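Local coordinates for thymidylate synthase (Enterobacteria phage T4, PDB 1TIS), which catalyses the methylation of dUMP to dTMP with 5,10-methylenetetrahydrofolate as one-carbon donor, yielding dihydrofolate in dTTP biosynthesis, at residues A[38-43]-A[192-196]; A[51-55]-A[186-190]; A[167-173]-A[204-210]; A[172-178]-A[211-217]. All blocks are in the same frame, centred on the assembly; numbering follows the deposited sequence.

Interaction 1: residues A[38-43]-A[192-196]; sequences LTKGFP and ATLVH
Leu38 and Phe42 bring the loop 38-43 against one side of helix 184-202, where they meet Ala192, Val195 and His196. The Leu38 side chain leaves its CA toward the helix, with CG beside the backbone N and anti to the carbonyl carbon (chi1 -73°). From CB the chain reaches CG, and there it forks. CD1 turns to Leu209 of the neighbouring strand, whereas CD2 does the touching here. CD2 lies 3.4 Å from CG1 of Val195, and it approaches the His196 ring at its edge, 3.4 Å from CE1. The leucine thus slides past both side chains, and its forked end suits a place between a helix and a strand. His196 ND1 donates to Ala192 O over 2.8 Å, with an N-H...O angle of 162°; this bond lies in the ring plane and holds the imidazole's turn. The same oxygen also accepts the helical bond from His196 N, which comes from the opposite face of the carbonyl plane. Phe42 extends the packing, its CE1 4.1 Å from the small CB of Ala192, with His196 CE1 and Thr193 OG1 at its ring edge. Pro43 CG follows at 4.4 Å from that same methyl. The contact is plain core packing after strand 33-37: Thr193 and Leu194 face helix 53-64, Leu194 and Val195 strand 168-179, and Ala192 and His196 strand 205-219.

Interaction 2: residues A[51-55]-A[186-190]; sequences AWKAC and FNIAS
Cys55 and Phe186 form the centre of a helix-helix contact in which the start of helix 53-64 packs against the early turns of helix 184-202. The aromatic interactions come first. Cys55 SG stands over the Phe186 ring, 4.2 Å from its centroid and 2° off the ring normal, which makes a sulfur-aromatic contact. Cys55 CB lies over the ring as well, displaced toward the rim, and adds a CH-pi contact at 3.8 Å from the centroid. The Phe186 CG is anti to the backbone N (chi1 -174°), which carries the ring out to the cysteine, and chi2 of -86° turns its face to it. Cysteine suits this position: it is slim, and its polarisable sulfur fits well against a pi face.

Apolar packing forms the second group. Ala189, a turn further along, offers only a methyl, and its CB is 4.2 Å from Cys55 SG. Trp52, three residues before Cys55, brings the edge of its indole to the same methyl, so the small residue is met by both. Asn187, next to Phe186 on this helix, accepts a hydrogen bond from Gln175 and, by similarity, belongs to the dUMP site. The third kind is a polar approach to sulfur that is not a hydrogen bond: Ser190 OG comes to 3.8 Å from Cys55 SG.

Interaction 3: residues A[167-173]-A[204-210]; sequences GYLDLQW and LIPGDLI
Tyr168 and Ile205 begin the pairing of two parallel strands, the outer members of a beta-alpha-beta unit in which helix 184-202 connects strand 168-179 to strand 205-219. Gly167 O accepts from Ile205 N, Ile205 O from Leu169 N, and Leu169 O from Gly207 N at 2.8 Å, the last in the carbonyl plane. This pattern asks no N-H of Pro206, which therefore suits its place opposite Leu169. A beta bulge then shifts the register by one, so that Gly207 and Asp208 together face Asp170. Glycine fits here because Leu169 O and Tyr168 CB crowd the side its CA turns to them, CA to CB being 3.8 Å.

A side chain answers Asp208 N: Asp170 OD1 accepts from it at 3.1 Å, nearly straight at 170°, on the anti side of the carboxylate and 33° out of its plane. Asp170 chi1 of -54° sets CG anti to the carbonyl carbon, bringing OD1 across. The Asp208 carboxylate lies near, OD1 to OD1 4.4 Å; Arg165 packs on Asp170 and makes a long, weak ion pair with Asp208, which may ease the charge. Beyond the bulge Leu171 N bonds Asp208 O weakly, Ile210 N bonds Leu171 O at 3.1 Å, and Trp173 N bonds Ile210 O weakly. Gln172 NE2 donates to Gly213 O of the second subunit; its OE1, weakly bonded by Lys33 NZ, rests 3.6 Å from Ile210 CG2.

Interaction 4: residues A[172-178]-A[211-217]; sequences QWYQRSV and FSGGNTH. With PO4 (phosphate ion), chain B.
The dUMP site of this enzyme is shared across the dimer, and by similarity Arg176, Ser177, Val178 and His217 of this pair of parallel strands serve the site of the other chain. The strands run on together as both turn a corner. Before the corner Ser212 N donates to Trp173 O, and Gln175 N to Ser212 O at 3.1 Å. At the corner Asn215 N bonds Arg176 O, and Asn215 is the centre of an inverse gamma turn. Beyond it Val178 N reaches Asn215 O from above its carbonyl plane, and His217 N bonds Val178 O at 3.1 Å, so pairing survives the bend.

CD1 of Phe211 lies over one face of the Trp173 indole, 3.4 Å from CZ3, the rings crossing at an oblique 45°. The edge of Phe211 meets Gln175 CB and, 3.7 Å from CZ, Val178 CG2, which also lies beside Thr216 OG1, itself bonded to Ser32. Glycine suits both turns of the partner strand: Thr216 OG1 crowds Gly213, and Arg176 O presses on Gly214. Ser177 OG comes to 3.0 Å from His217 NE2.

Arg176 points away from the partner strand, and its chain bends at chi3 (62°) to bring the guanidinium edge to a phosphate ion also held by Arg137 of the second subunit, consistent with binding of the nucleotide phosphate there. NH2 of Arg176 donates to O4 of that ion at 2.8 Å.

How the interactions relate
From the N terminus, the loop 38-43 is first to be held, closing a long loop back to residues 192-196 (interaction 1). Interaction 2 lies nested inside it, joining 51-55 to 186-190 on the same helix 184-202. Interactions 3 and 4 start later and end later, so each crosses both, and they cross one another, sharing Gln172 and Trp173 in successive lengths of the same two strands. The helix follows one strand and precedes the other. Leu38 N probably bonds Gly207 O, tying interaction 1 to interaction 3, and Asn187 bonds Gln175, tying interaction 2 to interaction 4. Both strand contacts reach the second subunit.

Interaction 1: residues A[38-43]-A[192-196]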
# COMPACT_ATOMS: atom_id res chain seq x y z
N LEU A 38 2.45 -10.77 17.31
CA LEU A 38 1.32 -11.40 17.96
C LEU A 38 1.76 -12.53 18.89
O LEU A 38 0.97 -13.00 19.74
CB LEU A 38 0.35 -11.93 16.93
CG LEU A 38 -0.45 -10.88 16.19
CD1 LEU A 38 0.35 -10.16 15.12
CD2 LEU A 38 -1.57 -11.58 15.49
N THR A 39 3.04 -12.95 18.71
CA THR A 39 3.72 -13.96 19.51
C THR A 39 3.82 -13.47 20.95
O THR A 39 3.68 -14.24 21.90
CB THR A 39 5.18 -14.27 19.00
OG1 THR A 39 5.58 -13.32 18.00
CG2 THR A 39 5.25 -15.71 18.52
N LYS A 40 4.06 -12.17 21.10
CA LYS A 40 4.12 -11.61 22.42
C LYS A 40 2.76 -11.03 22.83
O LYS A 40 2.66 -9.98 23.50
CB LYS A 40 5.25 -10.57 22.41
CG LYS A 40 6.27 -11.02 23.44
CD LYS A 40 5.65 -10.94 24.85
CE LYS A 40 6.28 -11.89 25.86
NZ LYS A 40 5.95 -13.28 25.59
N GLY A 41 1.69 -11.72 22.44
CA GLY A 41 0.36 -11.34 22.86
C GLY A 41 -0.50 -10.76 21.76
O GLY A 41 -0.04 -10.39 20.67
N PHE A 42 -1.79 -10.67 22.07
CA PHE A 42 -2.75 -10.18 21.11
C PHE A 42 -2.81 -8.67 21.11
O PHE A 42 -3.42 -8.13 22.03
CB PHE A 42 -4.09 -10.81 21.48
CG PHE A 42 -5.28 -10.41 20.65
CD1 PHE A 42 -5.45 -10.94 19.40
CD2 PHE A 42 -6.18 -9.52 21.19
CE1 PHE A 42 -6.55 -10.58 18.65
CE2 PHE A 42 -7.27 -9.16 20.45
CZ PHE A 42 -7.46 -9.69 19.19
N PRO A 43 -2.32 -7.89 20.16
CA PRO A 43 -2.15 -6.46 20.32
C PRO A 43 -3.41 -5.64 20.56
O PRO A 43 -3.23 -4.47 20.90
CB PRO A 43 -1.42 -6.07 19.07
CG PRO A 43 -2.11 -6.91 18.01
CD PRO A 43 -2.17 -8.25 18.75
N ALA A 192 -5.50 -8.43 12.95
CA ALA A 192 -4.93 -9.33 13.96
C ALA A 192 -5.70 -10.65 13.97
O ALA A 192 -5.10 -11.74 13.98
CB ALA A 192 -5.08 -8.72 15.33
N THR A 193 -7.04 -10.56 13.96
CA THR A 193 -7.91 -11.72 13.86
C THR A 193 -7.66 -12.26 12.46
O THR A 193 -7.32 -13.45 12.43
CB THR A 193 -9.37 -11.33 14.07
OG1 THR A 193 -9.43 -10.55 15.26
CG2 THR A 193 -10.30 -12.51 14.30
N LEU A 194 -7.68 -11.54 11.32
CA LEU A 194 -7.36 -12.15 10.01
C LEU A 194 -6.03 -12.89 9.91
O LEU A 194 -5.95 -13.91 9.22
CB LEU A 194 -7.31 -11.13 8.86
CG LEU A 194 -8.25 -11.22 7.63
CD1 LEU A 194 -7.41 -10.96 6.39
CD2 LEU A 194 -8.90 -12.58 7.46
N VAL A 195 -4.93 -12.50 10.59
CA VAL A 195 -3.72 -13.31 10.49
C VAL A 195 -3.92 -14.51 11.38
O VAL A 195 -3.25 -15.52 11.21
CB VAL A 195 -2.50 -12.45 10.88
CG1 VAL A 195 -2.65 -12.00 12.28
CG2 VAL A 195 -1.21 -13.25 10.81
N HIS A 196 -4.82 -14.49 12.36
CA HIS A 196 -5.11 -15.69 13.13
C HIS A 196 -5.86 -16.77 12.34
O HIS A 196 -5.47 -17.94 12.28
CB HIS A 196 -5.94 -15.34 14.36
CG HIS A 196 -5.00 -14.99 15.49
ND1 HIS A 196 -4.36 -13.86 15.65
CD2 HIS A 196 -4.64 -15.86 16.49
CE1 HIS A 196 -3.61 -14.01 16.70
NE2 HIS A 196 -3.79 -15.21 17.20

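Interaction 2: residues A[51-55]-A[186-190]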
# COMPACT_ATOMS: atom_id res chain seq x y z
N ALA A 51 -15.99 -2.19 21.32
CA ALA A 51 -17.08 -2.98 20.80
C ALA A 51 -16.42 -3.88 19.76
O ALA A 51 -16.35 -3.67 18.56
CB ALA A 51 -18.11 -2.09 20.16
N TRP A 52 -15.88 -4.96 20.29
CA TRP A 52 -15.08 -5.89 19.58
C TRP A 52 -16.00 -6.88 18.91
O TRP A 52 -15.79 -7.16 17.74
CB TRP A 52 -14.12 -6.45 20.64
CG TRP A 52 -13.23 -7.61 20.22
CD1 TRP A 52 -11.98 -7.52 19.62
CD2 TRP A 52 -13.65 -8.88 20.38
NE1 TRP A 52 -11.62 -8.77 19.40
CE2 TRP A 52 -12.59 -9.61 19.84
CE3 TRP A 52 -14.81 -9.42 20.93
CZ2 TRP A 52 -12.69 -10.98 19.84
CZ3 TRP A 52 -14.89 -10.78 20.92
CH2 TRP A 52 -13.85 -11.54 20.38
N LYS A 53 -17.04 -7.44 19.53
CA LYS A 53 -18.06 -8.33 18.90
C LYS A 53 -18.58 -7.89 17.51
O LYS A 53 -18.85 -8.69 16.61
CB LYS A 53 -19.29 -8.48 19.81
CG LYS A 53 -19.21 -8.24 21.35
CD LYS A 53 -19.18 -6.79 21.89
CE LYS A 53 -20.08 -5.81 21.09
NZ LYS A 53 -21.48 -6.20 20.99
N ALA A 54 -18.76 -6.56 17.33
CA ALA A 54 -19.14 -5.96 16.05
C ALA A 54 -17.93 -5.77 15.15
O ALA A 54 -18.08 -5.56 13.96
CB ALA A 54 -19.72 -4.58 16.21
N CYS A 55 -16.72 -5.77 15.67
CA CYS A 55 -15.54 -5.79 14.83
C CYS A 55 -15.30 -7.19 14.23
O CYS A 55 -14.89 -7.34 13.06
CB CYS A 55 -14.37 -5.34 15.68
SG CYS A 55 -12.88 -5.80 14.77
N PHE A 186 -10.20 -0.29 16.12
CA PHE A 186 -11.02 -1.32 15.48
C PHE A 186 -10.24 -1.99 14.34
O PHE A 186 -10.42 -3.18 14.05
CB PHE A 186 -12.28 -0.63 14.98
CG PHE A 186 -13.45 -1.44 14.37
CD1 PHE A 186 -13.45 -1.78 13.01
CD2 PHE A 186 -14.59 -1.72 15.14
CE1 PHE A 186 -14.57 -2.37 12.42
CE2 PHE A 186 -15.70 -2.31 14.55
CZ PHE A 186 -15.68 -2.63 13.20
N ASN A 187 -9.30 -1.30 13.68
CA ASN A 187 -8.48 -1.90 12.63
C ASN A 187 -7.30 -2.76 13.01
O ASN A 187 -7.04 -3.74 12.32
CB ASN A 187 -7.96 -0.85 11.74
CG ASN A 187 -9.09 -0.44 10.84
OD1 ASN A 187 -9.35 0.75 10.61
ND2 ASN A 187 -9.78 -1.44 10.29
N ILE A 188 -6.59 -2.45 14.09
CA ILE A 188 -5.53 -3.28 14.64
C ILE A 188 -6.17 -4.67 14.83
O ILE A 188 -5.78 -5.66 14.21
CB ILE A 188 -5.03 -2.65 16.02
CG1 ILE A 188 -4.49 -1.19 15.95
CG2 ILE A 188 -3.84 -3.49 16.47
CD1 ILE A 188 -4.05 -0.49 17.27
N ALA A 189 -7.27 -4.71 15.60
CA ALA A 189 -7.99 -5.95 15.90
C ALA A 189 -8.42 -6.67 14.60
O ALA A 189 -7.95 -7.80 14.44
CB ALA A 189 -9.21 -5.64 16.80
N SER A 190 -9.20 -6.12 13.63
CA SER A 190 -9.63 -6.82 12.42
C SER A 190 -8.54 -7.57 11.70
O SER A 190 -8.71 -8.78 11.49
CB SER A 190 -10.27 -5.83 11.47
OG SER A 190 -11.64 -6.13 11.16

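Interaction 3: residues A[167-173]-A[204-210]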
# COMPACT_ATOMS: atom_id res chain seq x y z
N GLY A 167 7.68 -20.42 9.23
CA GLY A 167 6.69 -20.85 10.19
C GLY A 167 5.83 -19.75 10.76
O GLY A 167 5.01 -19.97 11.65
N TYR A 168 5.99 -18.52 10.28
CA TYR A 168 5.08 -17.48 10.70
C TYR A 168 4.45 -16.85 9.44
O TYR A 168 4.92 -16.98 8.30
CB TYR A 168 5.84 -16.45 11.51
CG TYR A 168 6.51 -16.97 12.78
CD1 TYR A 168 7.80 -17.47 12.69
CD2 TYR A 168 5.91 -16.87 14.03
CE1 TYR A 168 8.51 -17.84 13.82
CE2 TYR A 168 6.62 -17.24 15.16
CZ TYR A 168 7.92 -17.72 15.06
OH TYR A 168 8.69 -18.02 16.19
N LEU A 169 3.29 -16.27 9.68
CA LEU A 169 2.52 -15.62 8.64
C LEU A 169 2.56 -14.17 9.02
O LEU A 169 2.44 -13.85 10.20
CB LEU A 169 1.10 -16.08 8.65
CG LEU A 169 0.15 -15.47 7.68
CD1 LEU A 169 0.57 -15.79 6.25
CD2 LEU A 169 -1.22 -16.00 8.01
N ASP A 170 2.73 -13.26 8.09
CA ASP A 170 2.78 -11.87 8.48
C ASP A 170 1.76 -11.15 7.62
O ASP A 170 1.59 -11.59 6.48
CB ASP A 170 4.19 -11.34 8.23
CG ASP A 170 5.36 -12.10 8.86
OD1 ASP A 170 5.26 -12.61 9.98
OD2 ASP A 170 6.41 -12.15 8.22
N LEU A 171 1.05 -10.11 8.09
CA LEU A 171 0.15 -9.39 7.22
C LEU A 171 0.48 -7.92 7.31
O LEU A 171 0.86 -7.45 8.38
CB LEU A 171 -1.33 -9.55 7.63
CG LEU A 171 -2.39 -8.91 6.69
CD1 LEU A 171 -3.65 -9.72 6.82
CD2 LEU A 171 -2.69 -7.46 7.02
N GLN A 172 0.29 -7.14 6.25
CA GLN A 172 0.50 -5.70 6.30
C GLN A 172 -0.58 -4.94 5.52
O GLN A 172 -0.74 -5.13 4.33
CB GLN A 172 1.90 -5.37 5.74
CG GLN A 172 2.03 -3.90 5.48
CD GLN A 172 3.40 -3.54 5.04
OE1 GLN A 172 3.98 -2.68 5.67
NE2 GLN A 172 4.02 -4.14 4.04
N TRP A 173 -1.30 -4.03 6.12
CA TRP A 173 -2.33 -3.29 5.43
C TRP A 173 -1.85 -1.92 5.10
O TRP A 173 -0.89 -1.39 5.70
CB TRP A 173 -3.65 -3.15 6.27
CG TRP A 173 -3.55 -3.15 7.78
CD1 TRP A 173 -2.83 -4.06 8.55
CD2 TRP A 173 -4.13 -2.22 8.56
NE1 TRP A 173 -2.92 -3.69 9.80
CE2 TRP A 173 -3.69 -2.59 9.84
CE3 TRP A 173 -4.92 -1.14 8.31
CZ2 TRP A 173 -4.04 -1.88 10.95
CZ3 TRP A 173 -5.27 -0.42 9.42
CH2 TRP A 173 -4.84 -0.78 10.71
N LEU A 204 0.10 -22.17 10.22
CA LEU A 204 1.29 -21.45 10.43
C LEU A 204 1.05 -20.76 11.76
O LEU A 204 -0.07 -20.65 12.28
CB LEU A 204 1.49 -20.49 9.25
CG LEU A 204 1.55 -20.96 7.77
CD1 LEU A 204 2.34 -19.98 6.94
CD2 LEU A 204 2.35 -22.21 7.62
N ILE A 205 2.15 -20.32 12.34
CA ILE A 205 2.16 -19.62 13.61
C ILE A 205 1.91 -18.20 13.17
O ILE A 205 2.63 -17.67 12.32
CB ILE A 205 3.55 -19.71 14.35
CG1 ILE A 205 4.05 -21.17 14.54
CG2 ILE A 205 3.40 -18.96 15.66
CD1 ILE A 205 3.13 -22.23 15.21
N PRO A 206 0.87 -17.55 13.65
CA PRO A 206 0.68 -16.13 13.43
C PRO A 206 1.96 -15.38 13.83
O PRO A 206 2.59 -15.63 14.86
CB PRO A 206 -0.56 -15.84 14.24
CG PRO A 206 -0.68 -16.98 15.24
CD PRO A 206 -0.22 -18.16 14.42
N GLY A 207 2.42 -14.48 12.96
CA GLY A 207 3.67 -13.79 13.14
C GLY A 207 3.51 -12.35 13.41
O GLY A 207 2.96 -11.99 14.44
N ASP A 208 3.97 -11.48 12.55
CA ASP A 208 3.97 -10.08 12.89
C ASP A 208 2.88 -9.36 12.15
O ASP A 208 2.49 -9.83 11.07
CB ASP A 208 5.29 -9.44 12.52
CG ASP A 208 6.54 -9.94 13.24
OD1 ASP A 208 6.54 -11.02 13.86
OD2 ASP A 208 7.53 -9.22 13.17
N LEU A 209 2.43 -8.21 12.68
CA LEU A 209 1.37 -7.42 12.07
C LEU A 209 1.95 -6.06 11.77
O LEU A 209 2.37 -5.44 12.74
CB LEU A 209 0.20 -7.31 13.03
CG LEU A 209 -1.07 -6.70 12.53
CD1 LEU A 209 -1.74 -7.55 11.46
CD2 LEU A 209 -1.99 -6.54 13.74
N ILE A 210 1.99 -5.55 10.54
CA ILE A 210 2.60 -4.26 10.19
C ILE A 210 1.54 -3.39 9.58
O ILE A 210 0.70 -3.90 8.87
CB ILE A 210 3.70 -4.43 9.17
CG1 ILE A 210 4.62 -5.57 9.51
CG2 ILE A 210 4.55 -3.19 9.17
CD1 ILE A 210 5.51 -5.82 8.28

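Interaction 4: residues A[172-178]-A[211-217]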
# COMPACT_ATOMS: atom_id res chain seq x y z
N GLN A 172 0.29 -7.14 6.25
CA GLN A 172 0.50 -5.70 6.30
C GLN A 172 -0.58 -4.94 5.52
O GLN A 172 -0.74 -5.13 4.33
CB GLN A 172 1.90 -5.37 5.74
CG GLN A 172 2.03 -3.90 5.48
CD GLN A 172 3.40 -3.54 5.04
OE1 GLN A 172 3.98 -2.68 5.67
NE2 GLN A 172 4.02 -4.14 4.04
N TRP A 173 -1.30 -4.03 6.12
CA TRP A 173 -2.33 -3.29 5.43
C TRP A 173 -1.85 -1.92 5.10
O TRP A 173 -0.89 -1.39 5.70
CB TRP A 173 -3.65 -3.15 6.27
CG TRP A 173 -3.55 -3.15 7.78
CD1 TRP A 173 -2.83 -4.06 8.55
CD2 TRP A 173 -4.13 -2.22 8.56
NE1 TRP A 173 -2.92 -3.69 9.80
CE2 TRP A 173 -3.69 -2.59 9.84
CE3 TRP A 173 -4.92 -1.14 8.31
CZ2 TRP A 173 -4.04 -1.88 10.95
CZ3 TRP A 173 -5.27 -0.42 9.42
CH2 TRP A 173 -4.84 -0.78 10.71
N TYR A 174 -2.50 -1.35 4.09
CA TYR A 174 -2.26 0.07 3.83
C TYR A 174 -3.63 0.73 4.05
O TYR A 174 -4.66 0.19 3.63
CB TYR A 174 -1.77 0.24 2.42
CG TYR A 174 -1.42 1.66 2.09
CD1 TYR A 174 -2.42 2.60 1.87
CD2 TYR A 174 -0.09 1.99 2.00
CE1 TYR A 174 -2.08 3.90 1.56
CE2 TYR A 174 0.25 3.28 1.68
CZ TYR A 174 -0.75 4.20 1.47
OH TYR A 174 -0.39 5.46 1.12
N GLN A 175 -3.69 1.83 4.78
CA GLN A 175 -4.96 2.49 5.04
C GLN A 175 -4.80 3.92 4.56
O GLN A 175 -3.81 4.59 4.87
CB GLN A 175 -5.27 2.47 6.52
CG GLN A 175 -6.54 3.17 6.88
CD GLN A 175 -7.52 2.24 7.57
OE1 GLN A 175 -8.53 1.85 6.99
NE2 GLN A 175 -7.28 1.78 8.77
N ARG A 176 -5.77 4.36 3.78
CA ARG A 176 -5.79 5.68 3.18
C ARG A 176 -5.89 6.81 4.19
O ARG A 176 -5.11 7.77 4.10
CB ARG A 176 -6.97 5.76 2.24
CG ARG A 176 -6.85 6.91 1.29
CD ARG A 176 -8.14 7.03 0.55
NE ARG A 176 -9.29 7.32 1.36
CZ ARG A 176 -10.33 6.50 1.29
NH1 ARG A 176 -10.30 5.43 0.48
NH2 ARG A 176 -11.41 6.74 2.01
N SER A 177 -6.87 6.77 5.09
CA SER A 177 -7.01 7.81 6.10
C SER A 177 -7.35 7.05 7.38
O SER A 177 -8.07 6.04 7.30
CB SER A 177 -8.15 8.79 5.71
OG SER A 177 -7.89 10.16 6.07
N VAL A 178 -6.79 7.44 8.53
CA VAL A 178 -7.13 6.76 9.76
C VAL A 178 -7.51 7.75 10.82
O VAL A 178 -6.95 8.85 10.87
CB VAL A 178 -6.01 5.96 10.39
CG1 VAL A 178 -6.70 4.62 10.66
CG2 VAL A 178 -4.72 5.86 9.59
N PHE A 211 1.54 -2.09 9.74
CA PHE A 211 0.46 -1.24 9.25
C PHE A 211 1.06 -0.05 8.54
O PHE A 211 1.86 0.63 9.21
CB PHE A 211 -0.42 -0.76 10.42
CG PHE A 211 -1.07 0.62 10.28
CD1 PHE A 211 -2.15 0.81 9.45
CD2 PHE A 211 -0.57 1.68 11.00
CE1 PHE A 211 -2.71 2.07 9.32
CE2 PHE A 211 -1.13 2.93 10.87
CZ PHE A 211 -2.21 3.13 10.03
N SER A 212 0.65 0.23 7.30
CA SER A 212 1.19 1.38 6.61
C SER A 212 0.13 2.45 6.58
O SER A 212 -1.04 2.19 6.28
CB SER A 212 1.60 0.96 5.24
OG SER A 212 2.51 -0.14 5.27
N GLY A 213 0.49 3.68 6.88
CA GLY A 213 -0.50 4.73 6.98
C GLY A 213 -0.33 5.79 5.92
O GLY A 213 0.77 6.10 5.44
N GLY A 214 -1.51 6.27 5.58
CA GLY A 214 -1.58 7.40 4.71
C GLY A 214 -1.88 8.61 5.57
O GLY A 214 -1.05 9.07 6.36
N ASN A 215 -3.07 9.18 5.48
CA ASN A 215 -3.33 10.30 6.34
C ASN A 215 -3.86 9.91 7.71
O ASN A 215 -5.08 9.81 7.95
CB ASN A 215 -4.31 11.19 5.66
CG ASN A 215 -4.29 12.57 6.24
OD1 ASN A 215 -3.88 13.52 5.59
ND2 ASN A 215 -4.75 12.76 7.47
N THR A 216 -2.89 9.70 8.59
CA THR A 216 -3.09 9.47 10.03
C THR A 216 -3.43 10.82 10.68
O THR A 216 -2.70 11.82 10.67
CB THR A 216 -1.78 8.87 10.61
OG1 THR A 216 -1.63 7.57 10.05
CG2 THR A 216 -1.79 8.77 12.11
N HIS A 217 -4.62 10.88 11.23
CA HIS A 217 -5.10 12.12 11.74
C HIS A 217 -5.83 11.95 13.05
O HIS A 217 -6.41 10.88 13.32
CB HIS A 217 -5.95 12.69 10.61
CG HIS A 217 -7.21 11.96 10.12
ND1 HIS A 217 -8.22 11.37 10.75
CD2 HIS A 217 -7.50 11.88 8.78
CE1 HIS A 217 -9.10 10.95 9.87
NE2 HIS A 217 -8.64 11.27 8.70
P PO4 B . -12.22 9.74 3.65
O1 PO4 B . -13.44 10.79 3.73
O2 PO4 B . -11.45 9.92 4.91
O3 PO4 B . -11.50 10.17 2.42
O4 PO4 B . -12.98 8.48 3.56